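Local coordinates for protein putative O-acetylhomoserine (Thiol)-lyase (Campylobacter jejuni, PDB 4OC9) that probably makes homocysteine from O-acetylhomoserine and sulfide with the help of pyridoxal 5'-phosphate, as a member of the trans-sulfuration enzyme family, at residues D[104-109]-D[127-132]; D[150-155]-D[179-184]; D[161-166]-D[330-335]; D[187-192]-D[336-341]. All coordinates share one frame; numbering follows the deposited sequence.

Overall arrangement
Along the chain contact 1 precedes contact 2, contact 2 precedes contact 4, and contact 3 interleaves with both 2 and 4. Contacts 1 and 2, with centres about 11 Å apart, lie in the seven-stranded mixed sheet, where strands 101-105 and 146-152 are neighbours. Contact 3, its centre about 12 Å from that of contact 2, ties the start of helix 164-174 to the end of helix 327-333. Contact 4 joins two loops, centred about 10 Å from contact 3 and 12 Å from contact 2. Together they run from edge strand 126-130, past the strand whose Asp181 lies near the cofactor ring, to the chain entering strand 342-346, spanning the two sheets of the subunit.

Contact 1. Residues D[104-109]-D[127-132]; sequences YSNKIY and AREFDI
Tyr104 and Ser105 run parallel to Glu129 and Phe130, the pairing that closes the right-handed beta-alpha-beta crossover of strand 101-105, helix 110-119 and strand 126-130 at one edge of the large sheet. Tyr104 N gives a hydrogen bond to Arg128 O (3.0 Å), and Tyr104 O accepts from Phe130 N (2.9 Å). A weak third bond, from Asn106 N to Phe130 O, carries the pairing just past the end of strand 101-105.

On the face that carries Tyr104 and Glu129, the tyrosine ring folds back over the neighbouring strand. Its CG sits between the backbone N and the carbonyl carbon (chi1 71°), and one ring face receives Glu129 CA in a CH-pi contact, 3.9 Å from the ring centroid. Tyr104 CE1 also meets the Ala127 methyl, CB, at 3.6 Å, while helix 110-119 packs on both residues through Ile116. Phe130 mirrors this on the other face of the sheet: its ring lies over Ser105 CA, 4.1 Å from centroid to carbon, with Leu138 of helix 136-141 packed against it. Each strand thus lays one aromatic ring over the backbone of its partner.

Beyond the strands, the extended Glu129 chain brings its CG and OE1 alongside Asn106 CB. Lys107 carries its ammonium group away to Asp133 and Gln158. The turn there is an ST turn: Ser105 OG accepts from Lys107 N at 3.1 Å, and the same oxygen rests against the Ile132 methyl CG2.

Contact 2. Residues D[150-155]-D[179-184]; sequences FFESLS and ICDNTV
The Phe151 ring has Cys180 CA over one face; Cys180 CB lies off-centre above the ring, 4.3 Å from its centroid, and SG approaches obliquely in a sulfur-aromatic contact. Phe150, on the other side of the sheet, has a water in its plane at the ring edge, while its CD2 meets the Ile179 methyl CG2 at 3.5 Å and its CZ touches Asp181 CB.

Between these two layers, strands 146-152 and 177-181 pair in parallel at the centre of the large sheet, as the two strands of the beta-alpha-beta unit around helix 164-174. Phe151 N donates to Ile179 O nearly along the C=O axis, and Phe151 O takes Asp181 N in its carbonyl plane with an almost straight bond (N-H...O 170°). Ser153 N continues the pairing to Asp181 O. Just beyond, Ser153 OG donates to Asn182 OD1 at 2.7 Å, in the amide plane and on a lone pair.

Glu152 and Asp181 project side by side from the Phe150 face. Their oxygens OE2 and OD2 are 4.1 Å apart, and the edge water lies within hydrogen-bonding distance of both; Glu152 OE2 also accepts from Tyr109 N. Asp181 OD1 takes two bonds, from Thr183 N, which makes an Asx turn, and from Thr183 OG1 (2.6 Å). OD2, which the water also reaches, lies close to the pyridine N1 of the pyridoxal-lysine at position 206. The bonds on OD1 would hold the carboxylate in that orientation, as for the aspartate that faces the cofactor ring nitrogen in fold-type I enzymes.

Contact 3. Residues D[161-166]-D[330-335]; sequences IADIEK and FKKYFD
Tyr333 and Asp163 meet through the phenol oxygen: Tyr333 OH donates to Asp163 OD1 at 2.5 Å, approaching nearly along the C-O axis, and the carboxylate oxygen lies at the edge of the ring, in its plane. The carboxylate itself is turned 71° from the ring. The same hydroxyl accepts from Glu165 N (2.9 Å, N-H...O 159°), in the first turn of helix 164-174. One phenol therefore ties the residue just before the helix to an amide at the helix start, a helix-to-helix contact between the N-terminus of 164-174 and the C-terminal end of 327-333, on the flank of the large domain's sheet.

Next out come the charges. Lys332 extends its chain, with CG anti to the backbone N (chi1 -177°), and brings NZ to Glu165 OE1 in a salt bridge of 3.4 Å, a weak hydrogen bond. A long ion pair links NZ to Asp163 OD1, and a water joins it to Asp163 OD2. Lys166 adds a long pairing to OD2, so the aspartate stands between two lysines, which would tend to stabilise its negative charge.

Around this polar group the packing is largely through rings and aliphatic chains: His195 meets the Tyr333 ring edge-to-face, and Ile164 CB lies against Tyr333 CE1. On the sheet side Ala162 and Ile164 rest on Phe151. Farther along, the Ile161 CD1 methyl touches both phenylalanines of 330-335, Phe330 CB at 3.6 Å and Phe334 CE1 at 3.9 Å.

Contact 4. Residues D[187-192]-D[336-341]; sequences PFLLQP and KNFASG
Leu189 and Phe338 carry an apolar loop-to-loop contact with no hydrogen bond across it, between the chain linking strands 177-181 and 199-203 and the chain leading from helix 327-333 into strand 342-346. Leu189 does most of the touching. With CG anti to the carbonyl carbon (chi1 -57°), its CD2 methyl reaches Phe338 CB at 3.7 Å, the two side chains crossing at about a right angle. Its other methyl, CD1, comes to the backbone at Ser340 N (3.5 Å), lies 4.0 Å from Ser340 CB and is also near Phe338 O. Lys336 adds its aliphatic chain, CD lying 4.0 Å from Phe188 O.

Helix 276-309 backs both loops: Ile293 packs on Leu189, Ala290 on Phe188, and Glu294 and Ser297 on Phe338. A polar tie lies a little farther back along the chain, before 187-192, where Ser340 OG hydrogen-bonds Val184 O.

Plain packing of this kind links the loop after the aspartate-bearing strand of the large sheet to the approach to the smaller sheet, bridging the two parts of a fold-type I PLP-dependent subunit.

Contact 1. Residues D[104-109]-D[127-132]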
# COMPACT_ATOMS: atom_id res chain seq x y z
N TYR D 104 -8.72 37.34 -3.49
CA TYR D 104 -8.60 36.18 -4.34
C TYR D 104 -9.03 36.43 -5.79
O TYR D 104 -9.94 37.18 -6.08
CB TYR D 104 -9.45 35.04 -3.76
CG TYR D 104 -10.96 35.23 -3.88
CD1 TYR D 104 -11.66 36.08 -3.03
CD2 TYR D 104 -11.69 34.51 -4.81
CE1 TYR D 104 -13.04 36.24 -3.14
CE2 TYR D 104 -13.06 34.64 -4.91
CZ TYR D 104 -13.72 35.52 -4.08
OH TYR D 104 -15.07 35.64 -4.20
N SER D 105 -8.34 35.76 -6.69
CA SER D 105 -8.61 35.85 -8.11
C SER D 105 -10.00 35.31 -8.48
O SER D 105 -10.48 34.32 -7.92
CB SER D 105 -7.52 35.08 -8.90
OG SER D 105 -7.83 35.02 -10.28
N ASN D 106 -10.62 35.99 -9.43
CA ASN D 106 -11.95 35.62 -9.90
C ASN D 106 -11.86 34.45 -10.87
O ASN D 106 -12.87 33.95 -11.36
CB ASN D 106 -12.64 36.81 -10.57
CG ASN D 106 -11.93 37.27 -11.85
OD1 ASN D 106 -10.74 37.03 -12.08
ND2 ASN D 106 -12.67 37.99 -12.67
N LYS D 107 -10.64 34.05 -11.20
CA LYS D 107 -10.44 32.92 -12.12
C LYS D 107 -9.60 31.80 -11.45
O LYS D 107 -8.38 31.74 -11.61
CB LYS D 107 -9.82 33.36 -13.44
CG LYS D 107 -10.69 34.35 -14.19
CD LYS D 107 -10.17 34.67 -15.57
CE LYS D 107 -11.04 35.73 -16.19
NZ LYS D 107 -10.68 35.97 -17.60
N ILE D 108 -10.30 30.96 -10.68
CA ILE D 108 -9.69 29.85 -9.97
C ILE D 108 -10.58 28.61 -9.93
O ILE D 108 -11.72 28.62 -10.40
CB ILE D 108 -9.34 30.20 -8.53
CG1 ILE D 108 -10.62 30.55 -7.75
CG2 ILE D 108 -8.32 31.31 -8.51
CD1 ILE D 108 -10.38 30.91 -6.29
N TYR D 109 -10.00 27.55 -9.36
CA TYR D 109 -10.67 26.29 -9.20
C TYR D 109 -11.93 26.51 -8.39
O TYR D 109 -11.91 27.15 -7.35
CB TYR D 109 -9.71 25.25 -8.58
CG TYR D 109 -10.37 23.95 -8.21
CD1 TYR D 109 -10.85 23.09 -9.19
CD2 TYR D 109 -10.45 23.54 -6.88
CE1 TYR D 109 -11.45 21.88 -8.85
CE2 TYR D 109 -11.03 22.34 -6.53
CZ TYR D 109 -11.54 21.50 -7.50
OH TYR D 109 -12.12 20.31 -7.13
N ALA D 127 -13.84 37.33 2.28
CA ALA D 127 -13.19 37.13 0.99
C ALA D 127 -13.53 38.29 0.05
O ALA D 127 -14.69 38.71 -0.03
CB ALA D 127 -13.63 35.82 0.37
N ARG D 128 -12.51 38.79 -0.65
CA ARG D 128 -12.66 39.90 -1.60
C ARG D 128 -12.07 39.53 -2.96
O ARG D 128 -10.86 39.48 -3.12
CB ARG D 128 -11.98 41.17 -1.08
CG ARG D 128 -12.56 41.67 0.24
CD ARG D 128 -11.82 42.90 0.74
NE ARG D 128 -12.33 43.33 2.04
CZ ARG D 128 -11.82 44.35 2.73
NH1 ARG D 128 -10.79 45.05 2.25
NH2 ARG D 128 -12.34 44.66 3.91
N GLU D 129 -12.96 39.32 -3.92
CA GLU D 129 -12.64 38.98 -5.27
C GLU D 129 -11.91 40.11 -6.03
O GLU D 129 -12.07 41.29 -5.72
CB GLU D 129 -13.94 38.74 -6.03
CG GLU D 129 -13.81 38.25 -7.46
CD GLU D 129 -15.15 38.24 -8.20
OE1 GLU D 129 -15.32 37.55 -9.24
OE2 GLU D 129 -16.05 38.94 -7.72
N PHE D 130 -11.07 39.73 -6.99
CA PHE D 130 -10.37 40.74 -7.81
C PHE D 130 -10.19 40.09 -9.16
O PHE D 130 -10.24 38.86 -9.28
CB PHE D 130 -9.04 41.27 -7.23
CG PHE D 130 -7.89 40.29 -7.30
CD1 PHE D 130 -7.65 39.41 -6.28
CD2 PHE D 130 -7.02 40.31 -8.39
CE1 PHE D 130 -6.58 38.54 -6.34
CE2 PHE D 130 -5.94 39.45 -8.45
CZ PHE D 130 -5.73 38.55 -7.43
N ASP D 131 -10.01 40.92 -10.18
CA ASP D 131 -9.85 40.47 -11.54
C ASP D 131 -8.35 40.42 -11.90
O ASP D 131 -7.68 41.47 -11.91
CB ASP D 131 -10.61 41.43 -12.46
CG ASP D 131 -10.58 41.03 -13.94
OD1 ASP D 131 -10.05 39.95 -14.33
OD2 ASP D 131 -11.13 41.82 -14.73
N ILE D 132 -7.83 39.23 -12.20
CA ILE D 132 -6.41 39.12 -12.57
C ILE D 132 -6.10 39.87 -13.85
O ILE D 132 -4.94 40.16 -14.12
CB ILE D 132 -5.88 37.70 -12.86
CG1 ILE D 132 -6.86 37.02 -13.78
CG2 ILE D 132 -5.73 36.89 -11.61
CD1 ILE D 132 -6.17 35.99 -14.63

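Contact 2. Residues D[150-155]-D[179-184]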
# COMPACT_ATOMS: atom_id res chain seq x y z
N PHE D 150 -4.43 35.59 -3.21
CA PHE D 150 -4.47 34.27 -3.79
C PHE D 150 -4.85 34.22 -5.24
O PHE D 150 -5.82 34.85 -5.65
CB PHE D 150 -5.49 33.43 -3.03
CG PHE D 150 -5.49 31.98 -3.42
CD1 PHE D 150 -6.26 31.53 -4.47
CD2 PHE D 150 -4.73 31.06 -2.71
CE1 PHE D 150 -6.25 30.21 -4.84
CE2 PHE D 150 -4.72 29.73 -3.08
CZ PHE D 150 -5.47 29.31 -4.15
N PHE D 151 -4.09 33.44 -6.00
CA PHE D 151 -4.34 33.29 -7.43
C PHE D 151 -3.67 32.03 -7.97
O PHE D 151 -2.85 31.40 -7.29
CB PHE D 151 -3.77 34.47 -8.20
CG PHE D 151 -2.28 34.54 -8.17
CD1 PHE D 151 -1.63 35.11 -7.11
CD2 PHE D 151 -1.53 34.09 -9.22
CE1 PHE D 151 -0.25 35.22 -7.09
CE2 PHE D 151 -0.15 34.18 -9.22
CZ PHE D 151 0.50 34.74 -8.14
N GLU D 152 -4.03 31.67 -9.19
CA GLU D 152 -3.46 30.51 -9.86
C GLU D 152 -2.54 31.00 -10.98
O GLU D 152 -2.79 32.05 -11.60
CB GLU D 152 -4.55 29.59 -10.39
CG GLU D 152 -5.34 28.90 -9.30
CD GLU D 152 -6.48 28.01 -9.78
OE1 GLU D 152 -6.62 27.83 -11.00
OE2 GLU D 152 -7.27 27.54 -8.92
N SER D 153 -1.45 30.28 -11.19
CA SER D 153 -0.50 30.63 -12.22
C SER D 153 -1.11 30.41 -13.61
O SER D 153 -0.93 31.22 -14.51
CB SER D 153 0.80 29.82 -12.06
OG SER D 153 0.60 28.41 -12.18
N LEU D 154 -1.83 29.31 -13.75
CA LEU D 154 -2.49 28.90 -14.99
C LEU D 154 -3.81 28.41 -14.45
O LEU D 154 -3.88 27.35 -13.83
CB LEU D 154 -1.63 27.83 -15.62
CG LEU D 154 -2.10 27.23 -16.91
CD1 LEU D 154 -2.34 28.34 -17.91
CD2 LEU D 154 -1.04 26.25 -17.40
N SER D 155 -4.85 29.18 -14.67
CA SER D 155 -6.17 28.86 -14.09
C SER D 155 -6.96 27.71 -14.64
O SER D 155 -6.83 27.36 -15.79
CB SER D 155 -7.11 30.06 -14.10
OG SER D 155 -7.54 30.39 -15.40
N ILE D 179 0.10 34.13 -2.37
CA ILE D 179 -0.07 32.68 -2.51
C ILE D 179 -0.41 32.29 -3.94
O ILE D 179 -1.43 32.73 -4.48
CB ILE D 179 -1.24 32.14 -1.67
CG1 ILE D 179 -1.04 32.42 -0.20
CG2 ILE D 179 -1.35 30.63 -1.88
CD1 ILE D 179 -2.25 32.08 0.67
N CYS D 180 0.44 31.47 -4.56
CA CYS D 180 0.21 31.01 -5.92
C CYS D 180 -0.04 29.51 -5.99
O CYS D 180 0.80 28.74 -5.59
CB CYS D 180 1.42 31.34 -6.81
SG CYS D 180 1.27 30.76 -8.53
N ASP D 181 -1.16 29.12 -6.58
CA ASP D 181 -1.53 27.74 -6.79
C ASP D 181 -0.92 27.41 -8.16
O ASP D 181 -1.42 27.83 -9.21
CB ASP D 181 -3.04 27.59 -6.74
CG ASP D 181 -3.51 26.17 -6.95
OD1 ASP D 181 -2.88 25.41 -7.74
OD2 ASP D 181 -4.54 25.82 -6.35
N ASN D 182 0.17 26.64 -8.14
CA ASN D 182 0.90 26.30 -9.39
C ASN D 182 0.62 24.87 -9.85
O ASN D 182 1.43 24.27 -10.57
CB ASN D 182 2.40 26.47 -9.09
CG ASN D 182 3.25 26.59 -10.33
OD1 ASN D 182 2.83 27.19 -11.29
ND2 ASN D 182 4.48 26.08 -10.29
N THR D 183 -0.52 24.33 -9.45
CA THR D 183 -0.91 22.96 -9.78
C THR D 183 -0.87 22.57 -11.23
O THR D 183 -0.22 21.58 -11.62
CB THR D 183 -2.35 22.69 -9.34
OG1 THR D 183 -2.47 22.85 -7.91
CG2 THR D 183 -2.74 21.30 -9.72
N VAL D 184 -1.54 23.34 -12.07
CA VAL D 184 -1.58 23.02 -13.48
C VAL D 184 -0.26 23.18 -14.25
O VAL D 184 0.11 22.34 -15.09
CB VAL D 184 -2.65 23.87 -14.17
CG1 VAL D 184 -2.73 23.48 -15.65
CG2 VAL D 184 -3.98 23.66 -13.50
O HOH W 1 -7.02 26.75 -6.40

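Contact 3. Residues D[161-166]-D[330-335]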
# COMPACT_ATOMS: atom_id res chain seq x y z
N ILE D 161 -3.68 33.01 -17.54
CA ILE D 161 -2.35 33.23 -16.99
C ILE D 161 -2.25 34.55 -16.27
O ILE D 161 -2.54 35.62 -16.82
CB ILE D 161 -1.29 33.18 -18.08
CG1 ILE D 161 -1.34 31.82 -18.77
CG2 ILE D 161 0.08 33.41 -17.46
CD1 ILE D 161 -0.33 31.63 -19.89
N ALA D 162 -1.78 34.47 -15.04
CA ALA D 162 -1.61 35.65 -14.20
C ALA D 162 -0.28 36.35 -14.47
O ALA D 162 0.75 35.69 -14.65
CB ALA D 162 -1.67 35.23 -12.73
N ASP D 163 -0.30 37.68 -14.49
CA ASP D 163 0.91 38.45 -14.70
C ASP D 163 1.50 38.55 -13.29
O ASP D 163 1.31 39.52 -12.56
CB ASP D 163 0.61 39.81 -15.33
CG ASP D 163 1.87 40.53 -15.77
OD1 ASP D 163 2.99 40.18 -15.31
OD2 ASP D 163 1.75 41.47 -16.60
N ILE D 164 2.27 37.53 -12.96
CA ILE D 164 2.88 37.40 -11.64
C ILE D 164 3.67 38.61 -11.16
O ILE D 164 3.44 39.06 -10.04
CB ILE D 164 3.71 36.12 -11.52
CG1 ILE D 164 2.85 34.90 -11.88
CG2 ILE D 164 4.23 35.99 -10.11
CD1 ILE D 164 3.61 33.59 -11.91
N GLU D 165 4.59 39.12 -11.98
CA GLU D 165 5.40 40.29 -11.59
C GLU D 165 4.58 41.49 -11.08
O GLU D 165 4.99 42.15 -10.13
CB GLU D 165 6.27 40.80 -12.73
CG GLU D 165 7.35 39.85 -13.18
CD GLU D 165 8.18 40.44 -14.30
OE1 GLU D 165 7.95 41.63 -14.65
OE2 GLU D 165 9.05 39.71 -14.82
N LYS D 166 3.43 41.74 -11.72
CA LYS D 166 2.56 42.84 -11.33
C LYS D 166 1.83 42.55 -10.06
O LYS D 166 1.55 43.47 -9.30
CB LYS D 166 1.59 43.18 -12.44
CG LYS D 166 2.32 43.71 -13.65
CD LYS D 166 1.37 44.14 -14.74
CE LYS D 166 2.18 44.67 -15.92
NZ LYS D 166 1.32 45.11 -17.05
N PHE D 330 2.10 33.90 -21.73
CA PHE D 330 2.63 32.55 -21.83
C PHE D 330 4.09 32.61 -22.24
O PHE D 330 4.94 32.02 -21.60
CB PHE D 330 1.81 31.72 -22.82
CG PHE D 330 2.48 30.45 -23.24
CD1 PHE D 330 2.67 29.42 -22.36
CD2 PHE D 330 2.85 30.26 -24.56
CE1 PHE D 330 3.28 28.23 -22.76
CE2 PHE D 330 3.43 29.06 -24.98
CZ PHE D 330 3.64 28.05 -24.09
N LYS D 331 4.36 33.32 -23.33
CA LYS D 331 5.73 33.47 -23.82
C LYS D 331 6.63 34.13 -22.78
O LYS D 331 7.80 33.86 -22.70
CB LYS D 331 5.78 34.28 -25.13
CG LYS D 331 5.14 33.63 -26.35
CD LYS D 331 5.87 32.34 -26.74
CE LYS D 331 5.27 31.71 -27.98
NZ LYS D 331 6.00 30.51 -28.44
N LYS D 332 6.06 35.03 -21.99
CA LYS D 332 6.84 35.73 -20.98
C LYS D 332 7.25 34.88 -19.77
O LYS D 332 8.39 34.96 -19.32
CB LYS D 332 6.07 36.94 -20.48
CG LYS D 332 6.85 37.76 -19.48
CD LYS D 332 6.03 38.93 -18.96
CE LYS D 332 6.82 39.73 -17.93
NZ LYS D 332 6.00 40.82 -17.33
N TYR D 333 6.33 34.09 -19.27
CA TYR D 333 6.62 33.26 -18.10
C TYR D 333 6.96 31.78 -18.29
O TYR D 333 7.55 31.18 -17.39
CB TYR D 333 5.48 33.36 -17.13
CG TYR D 333 5.30 34.73 -16.56
CD1 TYR D 333 6.10 35.16 -15.52
CD2 TYR D 333 4.27 35.56 -16.98
CE1 TYR D 333 5.95 36.41 -14.97
CE2 TYR D 333 4.11 36.80 -16.42
CZ TYR D 333 4.95 37.22 -15.41
OH TYR D 333 4.76 38.48 -14.83
N PHE D 334 6.64 31.18 -19.43
CA PHE D 334 6.93 29.73 -19.67
C PHE D 334 8.18 29.51 -20.54
O PHE D 334 8.11 29.59 -21.77
CB PHE D 334 5.69 29.07 -20.27
CG PHE D 334 4.54 28.98 -19.33
CD1 PHE D 334 3.81 30.11 -18.99
CD2 PHE D 334 4.12 27.77 -18.84
CE1 PHE D 334 2.72 30.03 -18.14
CE2 PHE D 334 3.03 27.68 -18.00
CZ PHE D 334 2.33 28.82 -17.64
N ASP D 335 9.31 29.25 -19.89
CA ASP D 335 10.59 29.08 -20.57
C ASP D 335 10.72 27.91 -21.56
O ASP D 335 11.40 28.06 -22.58
CB ASP D 335 11.74 29.07 -19.57
CG ASP D 335 11.90 30.41 -18.82
OD1 ASP D 335 11.22 31.40 -19.16
OD2 ASP D 335 12.75 30.47 -17.89
O HOH W 2 3.94 41.56 -18.90

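Contact 4. Residues D[187-192]-D[336-341]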
# COMPACT_ATOMS: atom_id res chain seq x y z
N PRO D 187 5.91 22.65 -11.29
CA PRO D 187 7.17 23.37 -11.13
C PRO D 187 8.08 23.26 -12.34
O PRO D 187 9.03 24.03 -12.43
CB PRO D 187 7.83 22.66 -9.94
CG PRO D 187 6.72 21.96 -9.23
CD PRO D 187 5.78 21.55 -10.32
N PHE D 188 7.81 22.32 -13.24
CA PHE D 188 8.64 22.15 -14.41
C PHE D 188 8.34 23.07 -15.56
O PHE D 188 9.16 23.18 -16.46
CB PHE D 188 8.67 20.70 -14.89
CG PHE D 188 9.30 19.79 -13.90
CD1 PHE D 188 10.65 19.57 -13.94
CD2 PHE D 188 8.53 19.18 -12.92
CE1 PHE D 188 11.24 18.74 -13.01
CE2 PHE D 188 9.10 18.34 -11.99
CZ PHE D 188 10.46 18.12 -12.04
N LEU D 189 7.20 23.72 -15.56
CA LEU D 189 6.90 24.65 -16.65
C LEU D 189 6.93 26.08 -16.18
O LEU D 189 7.11 26.98 -16.97
CB LEU D 189 5.54 24.34 -17.26
CG LEU D 189 5.44 22.88 -17.78
CD1 LEU D 189 4.09 22.65 -18.44
CD2 LEU D 189 6.56 22.58 -18.77
N LEU D 190 6.80 26.29 -14.88
CA LEU D 190 6.79 27.61 -14.30
C LEU D 190 7.26 27.61 -12.86
O LEU D 190 6.85 26.76 -12.06
CB LEU D 190 5.36 28.15 -14.39
CG LEU D 190 5.15 29.56 -13.85
CD1 LEU D 190 6.01 30.54 -14.63
CD2 LEU D 190 3.71 29.94 -14.01
N GLN D 191 8.06 28.61 -12.50
CA GLN D 191 8.59 28.72 -11.14
C GLN D 191 8.15 30.03 -10.50
O GLN D 191 8.87 31.00 -10.54
CB GLN D 191 10.12 28.68 -11.18
CG GLN D 191 10.76 27.50 -11.91
CD GLN D 191 10.74 27.59 -13.46
OE1 GLN D 191 10.77 28.68 -14.06
NE2 GLN D 191 10.73 26.42 -14.10
N PRO D 192 6.96 30.06 -9.91
CA PRO D 192 6.50 31.31 -9.32
C PRO D 192 7.48 31.99 -8.38
O PRO D 192 7.51 33.23 -8.32
CB PRO D 192 5.22 30.92 -8.60
CG PRO D 192 4.73 29.74 -9.36
CD PRO D 192 5.96 28.98 -9.77
N LYS D 336 10.11 26.77 -21.25
CA LYS D 336 10.17 25.58 -22.13
C LYS D 336 9.12 25.44 -23.26
O LYS D 336 9.00 24.43 -23.98
CB LYS D 336 10.13 24.32 -21.27
CG LYS D 336 11.41 24.02 -20.51
CD LYS D 336 11.30 22.70 -19.78
CE LYS D 336 12.61 22.17 -19.09
NZ LYS D 336 13.43 23.12 -18.28
N ASN D 337 8.36 26.49 -23.43
CA ASN D 337 7.32 26.55 -24.44
C ASN D 337 6.29 25.40 -24.41
O ASN D 337 5.93 24.85 -25.45
CB ASN D 337 7.90 26.72 -25.84
CG ASN D 337 6.88 27.30 -26.80
OD1 ASN D 337 6.18 28.26 -26.47
ND2 ASN D 337 6.82 26.74 -28.00
N PHE D 338 5.94 24.95 -23.21
CA PHE D 338 4.95 23.90 -23.00
C PHE D 338 3.94 24.54 -22.09
O PHE D 338 4.30 25.23 -21.16
CB PHE D 338 5.53 22.63 -22.36
CG PHE D 338 6.51 21.87 -23.23
CD1 PHE D 338 6.08 21.25 -24.39
CD2 PHE D 338 7.81 21.64 -22.80
CE1 PHE D 338 6.95 20.54 -25.18
CE2 PHE D 338 8.68 20.90 -23.57
CZ PHE D 338 8.25 20.35 -24.76
N ALA D 339 2.66 24.32 -22.35
CA ALA D 339 1.60 24.93 -21.57
C ALA D 339 0.70 23.99 -20.75
O ALA D 339 -0.44 24.32 -20.39
CB ALA D 339 0.75 25.75 -22.50
N SER D 340 1.20 22.80 -20.49
CA SER D 340 0.49 21.77 -19.71
C SER D 340 -0.65 21.09 -20.48
O SER D 340 -0.85 21.34 -21.66
CB SER D 340 0.06 22.29 -18.36
OG SER D 340 -0.39 21.23 -17.55
N GLY D 341 -1.40 20.23 -19.80
CA GLY D 341 -2.47 19.47 -20.45
C GLY D 341 -3.91 19.81 -20.27
O GLY D 341 -4.77 19.01 -20.60